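Local coordinates for protein cellulase (glycosyl hydrolase family 5) (Bacteroides ovatus, PDB 3ZMR) that hydrolyses internal beta-1,4-glucosidic linkages in the backbone of xyloglucan, with retention of the beta-configuration, releasing xyloglucan oligosaccharides, at residues 277-281 against 306-310; 282-286 against 319-324; 311-316 against 333-337. One frame throughout, in Å; residues are numbered along the deposited sequence.

Contact 1: residues 277-281 against 306-310; sequences NYRVQ and VQAYN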
# COMPACT_ATOMS: atom_id res chain seq x y z
N ASN A 277 13.04 4.32 -9.16
CA ASN A 277 12.37 3.28 -8.39
C ASN A 277 11.08 3.78 -7.72
O ASN A 277 10.02 3.11 -7.77
CB ASN A 277 13.26 2.69 -7.31
CG ASN A 277 14.54 2.04 -7.82
OD1 ASN A 277 15.53 2.09 -7.10
ND2 ASN A 277 14.52 1.37 -9.00
N TYR A 278 11.14 4.96 -7.08
CA TYR A 278 9.93 5.53 -6.46
C TYR A 278 8.85 5.89 -7.48
O TYR A 278 7.66 5.67 -7.24
CB TYR A 278 10.26 6.71 -5.56
CG TYR A 278 11.14 6.36 -4.39
CD1 TYR A 278 10.75 5.45 -3.42
CD2 TYR A 278 12.40 6.95 -4.26
CE1 TYR A 278 11.57 5.14 -2.36
CE2 TYR A 278 13.23 6.65 -3.19
CZ TYR A 278 12.81 5.72 -2.25
OH TYR A 278 13.59 5.41 -1.15
N ARG A 279 9.26 6.43 -8.62
CA ARG A 279 8.31 6.77 -9.67
C ARG A 279 7.57 5.54 -10.19
O ARG A 279 6.33 5.55 -10.33
CB ARG A 279 9.02 7.53 -10.81
CG ARG A 279 8.10 7.84 -11.99
CD ARG A 279 8.71 8.84 -12.97
NE ARG A 279 10.08 8.47 -13.32
CZ ARG A 279 10.44 7.46 -14.09
NH1 ARG A 279 9.53 6.68 -14.67
NH2 ARG A 279 11.74 7.23 -14.31
N VAL A 280 8.31 4.48 -10.44
CA VAL A 280 7.73 3.30 -11.02
C VAL A 280 6.87 2.57 -9.97
O VAL A 280 5.77 2.10 -10.25
CB VAL A 280 8.80 2.37 -11.63
CG1 VAL A 280 8.15 1.07 -12.09
CG2 VAL A 280 9.50 3.06 -12.80
N GLN A 281 7.34 2.52 -8.73
CA GLN A 281 6.58 1.85 -7.66
C GLN A 281 5.30 2.63 -7.30
O GLN A 281 4.23 2.03 -7.17
CB GLN A 281 7.45 1.60 -6.44
CG GLN A 281 6.73 0.92 -5.29
CD GLN A 281 6.17 1.91 -4.29
OE1 GLN A 281 6.74 2.98 -4.04
NE2 GLN A 281 5.08 1.51 -3.67
N VAL A 306 -3.05 1.21 -0.70
CA VAL A 306 -1.86 1.30 -1.50
C VAL A 306 -0.63 1.36 -0.59
O VAL A 306 -0.73 1.76 0.57
CB VAL A 306 -1.93 2.50 -2.49
CG1 VAL A 306 -3.03 2.27 -3.52
CG2 VAL A 306 -2.07 3.84 -1.76
N GLN A 307 0.52 0.91 -1.12
CA GLN A 307 1.67 0.64 -0.27
C GLN A 307 2.81 1.63 -0.45
O GLN A 307 3.09 2.11 -1.57
CB GLN A 307 2.22 -0.75 -0.59
CG GLN A 307 1.30 -1.89 -0.18
CD GLN A 307 -0.01 -1.89 -0.93
OE1 GLN A 307 -0.05 -1.81 -2.18
NE2 GLN A 307 -1.10 -1.99 -0.19
N ALA A 308 3.47 1.93 0.66
CA ALA A 308 4.77 2.60 0.60
C ALA A 308 5.82 1.69 -0.04
O ALA A 308 5.64 0.47 -0.10
CB ALA A 308 5.20 2.99 1.99
N TYR A 309 6.89 2.30 -0.53
CA TYR A 309 8.00 1.56 -1.11
C TYR A 309 8.55 0.63 -0.01
O TYR A 309 8.83 1.09 1.09
CB TYR A 309 9.07 2.52 -1.62
CG TYR A 309 10.10 1.83 -2.51
CD1 TYR A 309 11.19 1.16 -1.96
CD2 TYR A 309 9.98 1.84 -3.90
CE1 TYR A 309 12.10 0.50 -2.76
CE2 TYR A 309 10.91 1.21 -4.71
CZ TYR A 309 11.97 0.53 -4.14
OH TYR A 309 12.87 -0.08 -4.98
N ASN A 310 8.69 -0.67 -0.32
CA ASN A 310 9.17 -1.64 0.68
C ASN A 310 8.21 -1.75 1.89
O ASN A 310 8.59 -2.30 2.93
CB ASN A 310 10.56 -1.24 1.26
CG ASN A 310 11.76 -1.66 0.40
OD1 ASN A 310 11.65 -2.24 -0.68
ND2 ASN A 310 12.92 -1.34 0.91
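Tyr309 extends its ring with CG opposite the backbone N (chi1 -167°), and Tyr278 turns the other way, its CG opposite the carbonyl carbon (chi1 -62°); together these rotations bring the two rings into a T-shaped stack. The edge of Tyr278 points at the face of Tyr309, with centroids 5.0 Å apart and planes inclined at 68°. Tyr278 CE1 makes the closest approach of this pair, 3.6 Å from Tyr309 CG.

Gln281 crosses the Tyr309 side chain at a slant, with its OE1 at the ring edge near the plane, 3.4 Å from Tyr309 CD2, and the amide stands almost perpendicular to the ring. A bend at chi2 carries the other end of that amide to the backbone: Gln281 NE2 donates to Gln307 O at 3.0 Å. The acceptor lies in the amide plane, but the N-H approaches from above the carbonyl plane and the bond is bent. Near the phenol end, Asn277 CB lies 3.6 Å from Tyr309 OH, while the Asn277 amide is held by Thr274 and Pro225.

The contact thus ties helix 275-293 to the exit of barrel strand 304-307; Lys315 of helix 313-319 touches both tyrosines, and strand 331-337 pairs with Val306 and Ala308.

Contact 2: residues 282-286 against 319-324; sequences NGFNQ and HFTMPL. With EDO (1,2-ethanediol), chain G.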
# COMPACT_ATOMS: atom_id res chain seq x y z
N ASN A 282 5.39 3.95 -7.19
CA ASN A 282 4.17 4.75 -7.04
C ASN A 282 3.22 4.51 -8.23
O ASN A 282 2.01 4.39 -8.05
CB ASN A 282 4.51 6.22 -6.89
CG ASN A 282 4.89 6.63 -5.47
OD1 ASN A 282 4.15 6.37 -4.51
ND2 ASN A 282 6.00 7.35 -5.35
N GLY A 283 3.80 4.30 -9.42
CA GLY A 283 3.04 3.97 -10.59
C GLY A 283 2.22 2.68 -10.46
O GLY A 283 1.11 2.59 -10.97
N PHE A 284 2.79 1.66 -9.83
CA PHE A 284 2.06 0.39 -9.58
C PHE A 284 0.79 0.65 -8.77
O PHE A 284 -0.27 0.06 -9.02
CB PHE A 284 2.93 -0.65 -8.85
CG PHE A 284 4.17 -1.13 -9.63
CD1 PHE A 284 4.20 -1.16 -11.02
CD2 PHE A 284 5.30 -1.54 -8.95
CE1 PHE A 284 5.35 -1.60 -11.70
CE2 PHE A 284 6.43 -2.01 -9.60
CZ PHE A 284 6.46 -2.04 -10.98
N ASN A 285 0.91 1.50 -7.75
CA ASN A 285 -0.26 1.88 -6.95
C ASN A 285 -1.34 2.51 -7.81
O ASN A 285 -2.51 2.20 -7.68
CB ASN A 285 0.11 2.82 -5.80
CG ASN A 285 0.93 2.16 -4.70
OD1 ASN A 285 0.91 0.95 -4.52
ND2 ASN A 285 1.64 2.99 -3.95
N GLN A 286 -0.92 3.38 -8.72
CA GLN A 286 -1.85 4.01 -9.65
C GLN A 286 -2.52 3.01 -10.61
O GLN A 286 -3.74 3.10 -10.84
CB GLN A 286 -1.16 5.14 -10.44
CG GLN A 286 -2.18 5.93 -11.26
CD GLN A 286 -3.06 6.81 -10.39
OE1 GLN A 286 -2.57 7.78 -9.79
NE2 GLN A 286 -4.33 6.46 -10.29
N HIS A 319 8.70 9.65 0.24
CA HIS A 319 8.51 9.37 -1.19
C HIS A 319 7.14 8.92 -1.67
O HIS A 319 6.91 8.84 -2.88
CB HIS A 319 9.52 8.31 -1.66
CG HIS A 319 10.94 8.64 -1.32
ND1 HIS A 319 11.65 9.60 -1.99
CD2 HIS A 319 11.79 8.12 -0.40
CE1 HIS A 319 12.87 9.68 -1.49
NE2 HIS A 319 12.98 8.77 -0.53
N PHE A 320 6.23 8.55 -0.77
CA PHE A 320 4.92 8.06 -1.20
C PHE A 320 4.12 9.23 -1.75
O PHE A 320 4.08 10.31 -1.12
CB PHE A 320 4.16 7.39 -0.03
CG PHE A 320 2.71 7.12 -0.35
CD1 PHE A 320 2.34 5.98 -1.04
CD2 PHE A 320 1.72 8.01 0.05
CE1 PHE A 320 1.01 5.72 -1.31
CE2 PHE A 320 0.39 7.75 -0.20
CZ PHE A 320 0.05 6.64 -0.92
N THR A 321 3.50 9.01 -2.90
CA THR A 321 2.55 9.97 -3.48
C THR A 321 1.15 9.34 -3.57
O THR A 321 1.00 8.19 -3.92
CB THR A 321 3.02 10.47 -4.85
OG1 THR A 321 3.10 9.38 -5.78
CG2 THR A 321 4.38 11.18 -4.72
N MET A 322 0.12 10.13 -3.27
CA MET A 322 -1.26 9.65 -3.34
C MET A 322 -1.65 9.42 -4.79
O MET A 322 -1.46 10.31 -5.64
CB MET A 322 -2.24 10.65 -2.71
CG MET A 322 -2.28 10.60 -1.19
SD MET A 322 -2.92 9.07 -0.49
CE MET A 322 -4.70 9.23 -0.63
N PRO A 323 -2.20 8.24 -5.10
CA PRO A 323 -2.73 8.08 -6.44
C PRO A 323 -3.90 9.05 -6.70
O PRO A 323 -4.62 9.41 -5.80
CB PRO A 323 -3.24 6.64 -6.46
CG PRO A 323 -2.53 5.94 -5.35
CD PRO A 323 -2.35 7.01 -4.31
N LEU A 324 -4.08 9.39 -7.98
CA LEU A 324 -5.29 10.05 -8.42
C LEU A 324 -6.43 9.04 -8.36
O LEU A 324 -6.25 7.84 -8.61
CB LEU A 324 -5.16 10.56 -9.87
CG LEU A 324 -4.06 11.58 -10.16
CD1 LEU A 324 -4.01 11.83 -11.67
CD2 LEU A 324 -4.29 12.86 -9.38
C1 EDO G . 13.56 7.55 2.57
O1 EDO G . 13.80 6.93 3.82
C2 EDO G . 14.78 7.57 1.63
O2 EDO G . 15.12 8.90 1.25
O HOH W 1 1.54 5.75 -4.82
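Two side-chain amides, of Asn282 and Gln286, grip the backbone of residues 319-324, tying a helix on the outside of the TIM barrel to the loop that leads from helix 313-319 to strand 331-337. Gln286 forms a two-point clamp on Leu324. Gln286 OE1 accepts from Leu324 N at 2.9 Å, in the carbonyl plane and on a lone pair, and its NE2 donates to Leu324 O in a nearly straight bond (174°). Both backbone polar atoms of one residue are therefore engaged by a single amide.

Asn282, one helical turn earlier, bonds to two different residues instead: ND2 gives a hydrogen bond to His319 O at 3.0 Å, whereas OD1 receives Thr321 N at 3.2 Å. The latter is straight at the hydrogen (178°), yet the donor sits above the carbonyl plane. Between the clamps, Pro323 CG packs against Asn285 CB at 4.1 Å.

Further out, the bend at chi2 (73°) lets Gln286 reach Leu324, and Asn290 OD1 takes a second bond from its NE2. Asn285 ND2, mainly committed to Gln307 O, also approaches the edge of the Phe320 ring. One water links the two segments: it donates to Asn282 OD1 and to Thr321 O, and accepts from Asn285 ND2 at 2.9 Å.

Contact 3: residues 311-316 against 333-337; sequences TDVAKA and LECHY. With EDO (1,2-ethanediol), chain J.
Thr311, with a left-handed backbone conformation, comes alongside residues 333-337 of strand 331-337 so that its CA is 4.2 Å from that of Cys335, and His336 N donates to Thr311 O at 2.8 Å.

The Thr311 side chain lies over one face of the His336 imidazole. Thr311 CG2 sits 3.8 Å from the centroid of the His336 ring, 6° off the ring normal, a CH-pi contact. That placement follows from the rotamer: with chi1 at 59°, OG1 falls between the backbone N and the carbonyl carbon, and CG2 is directed over the ring.

The imidazole is also held at its edge. His336 NE2 donates to Glu334 OE2 at 2.8 Å; the acceptor lies in the ring plane, although the carboxylate is met from above its own plane. ND1 is hydrogen-bonded to Glu262, the probable proton donor, and Arg172 forms a salt bridge with Glu334. These interactions fix both the tilt and the rotation of a ring that touches the bound glucose units.

Topologically, this is the second half of a beta-alpha-beta crossover in the family 5 TIM barrel, running from strand 304-307 through helix 313-319 to strand 331-337. Asp312 is the N-cap of that helix, its OD2 accepting from Lys315 N at 2.9 Å. On the helix side facing the strand, Val313 CG2 meets Cys335 CB at 3.8 Å, and Ala316 CB packs against Cys335 SG and Leu333 CD2. A water bridges the segments by accepting from Val313 N and donating to His336 O at 2.7 Å. It also lies 2.8 Å from O1 of an ethanediol, probably from the crystallisation liquor, whose O1 donates to Asp312 OD1.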
# COMPACT_ATOMS: atom_id res chain seq x y z
N THR A 311 7.01 -1.18 1.78
CA THR A 311 6.10 -0.90 2.95
C THR A 311 6.85 -0.20 4.11
O THR A 311 6.50 -0.31 5.27
CB THR A 311 5.31 -2.11 3.45
OG1 THR A 311 6.22 -3.15 3.86
CG2 THR A 311 4.37 -2.61 2.40
N ASP A 312 7.88 0.58 3.76
CA ASP A 312 8.74 1.17 4.80
C ASP A 312 8.21 2.53 5.24
O ASP A 312 7.92 3.40 4.41
CB ASP A 312 10.16 1.34 4.26
CG ASP A 312 11.10 1.95 5.26
OD1 ASP A 312 11.48 1.23 6.20
OD2 ASP A 312 11.41 3.14 5.16
N VAL A 313 8.12 2.73 6.56
CA VAL A 313 7.60 3.97 7.11
C VAL A 313 8.39 5.19 6.66
O VAL A 313 7.80 6.17 6.17
CB VAL A 313 7.49 3.92 8.64
CG1 VAL A 313 7.10 5.30 9.20
CG2 VAL A 313 6.47 2.86 9.07
N ALA A 314 9.71 5.19 6.81
CA ALA A 314 10.48 6.39 6.46
C ALA A 314 10.36 6.69 4.96
O ALA A 314 10.29 7.84 4.55
CB ALA A 314 11.94 6.27 6.90
N LYS A 315 10.36 5.65 4.13
CA LYS A 315 10.18 5.84 2.69
C LYS A 315 8.78 6.34 2.32
O LYS A 315 8.60 7.02 1.29
CB LYS A 315 10.57 4.59 1.89
CG LYS A 315 12.07 4.28 1.92
CD LYS A 315 12.41 2.97 1.24
CE LYS A 315 13.90 2.70 1.23
NZ LYS A 315 14.44 2.48 2.58
N ALA A 316 7.78 5.97 3.12
CA ALA A 316 6.43 6.53 2.91
C ALA A 316 6.47 8.04 3.09
O ALA A 316 6.02 8.82 2.23
CB ALA A 316 5.43 5.91 3.88
N LEU A 333 -3.15 4.27 3.14
CA LEU A 333 -1.73 3.90 2.99
C LEU A 333 -1.45 2.67 3.85
O LEU A 333 -1.99 2.54 4.97
CB LEU A 333 -0.84 5.04 3.49
CG LEU A 333 0.66 4.76 3.60
CD1 LEU A 333 1.27 4.56 2.23
CD2 LEU A 333 1.35 5.93 4.26
N GLU A 334 -0.58 1.78 3.35
CA GLU A 334 -0.07 0.63 4.10
C GLU A 334 1.45 0.69 4.25
O GLU A 334 2.18 0.84 3.28
CB GLU A 334 -0.46 -0.68 3.42
CG GLU A 334 0.10 -1.93 4.10
CD GLU A 334 -0.37 -3.23 3.49
OE1 GLU A 334 -0.97 -3.20 2.37
OE2 GLU A 334 -0.13 -4.29 4.14
N CYS A 335 1.89 0.50 5.50
CA CYS A 335 3.27 0.23 5.85
C CYS A 335 3.31 -1.05 6.69
O CYS A 335 2.28 -1.46 7.25
CB CYS A 335 3.89 1.36 6.67
SG CYS A 335 3.95 2.96 5.82
N HIS A 336 4.49 -1.66 6.76
CA HIS A 336 4.74 -2.75 7.67
C HIS A 336 5.75 -2.28 8.69
O HIS A 336 6.49 -1.33 8.42
CB HIS A 336 5.22 -4.00 6.92
CG HIS A 336 4.23 -4.55 5.94
ND1 HIS A 336 4.55 -5.52 5.02
CD2 HIS A 336 2.92 -4.27 5.76
CE1 HIS A 336 3.47 -5.79 4.30
NE2 HIS A 336 2.48 -5.04 4.72
N TYR A 337 5.82 -2.94 9.84
CA TYR A 337 6.70 -2.45 10.92
C TYR A 337 7.26 -3.64 11.69
O TYR A 337 6.54 -4.33 12.41
CB TYR A 337 5.96 -1.50 11.88
CG TYR A 337 6.92 -0.83 12.83
CD1 TYR A 337 7.77 0.19 12.40
CD2 TYR A 337 7.03 -1.26 14.14
CE1 TYR A 337 8.68 0.75 13.27
CE2 TYR A 337 7.92 -0.70 15.03
CZ TYR A 337 8.75 0.32 14.58
OH TYR A 337 9.65 0.90 15.44
C1 EDO J . 10.20 -2.11 5.81
O1 EDO J . 10.62 -1.30 6.93
C2 EDO J . 8.96 -2.95 6.15
O2 EDO J . 9.32 -3.96 7.11
O HOH W 2 8.67 0.27 8.24

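How the contacts relate
All three contacts lie in one sector of the catalytic TIM barrel. Contacts 1 and 2 use successive parts of helix 275-293 and have centres about 7 Å apart; contact 3 is centred about 10 Å from contact 1 and 13 Å from contact 2. Along the chain, contact 1 closes before contact 3 opens, whereas contact 2 alternates with each of them. Neighbouring strands 304-307 and 331-337 join contacts 1 and 3 through Val306 O and Glu334 N, 2.8 Å apart. Contact 2 meets contact 1 where Phe320 CZ packs on Val306 CG2 at 3.6 Å. The set therefore runs from the outer helix through the sheet to His336 in the substrate pocket.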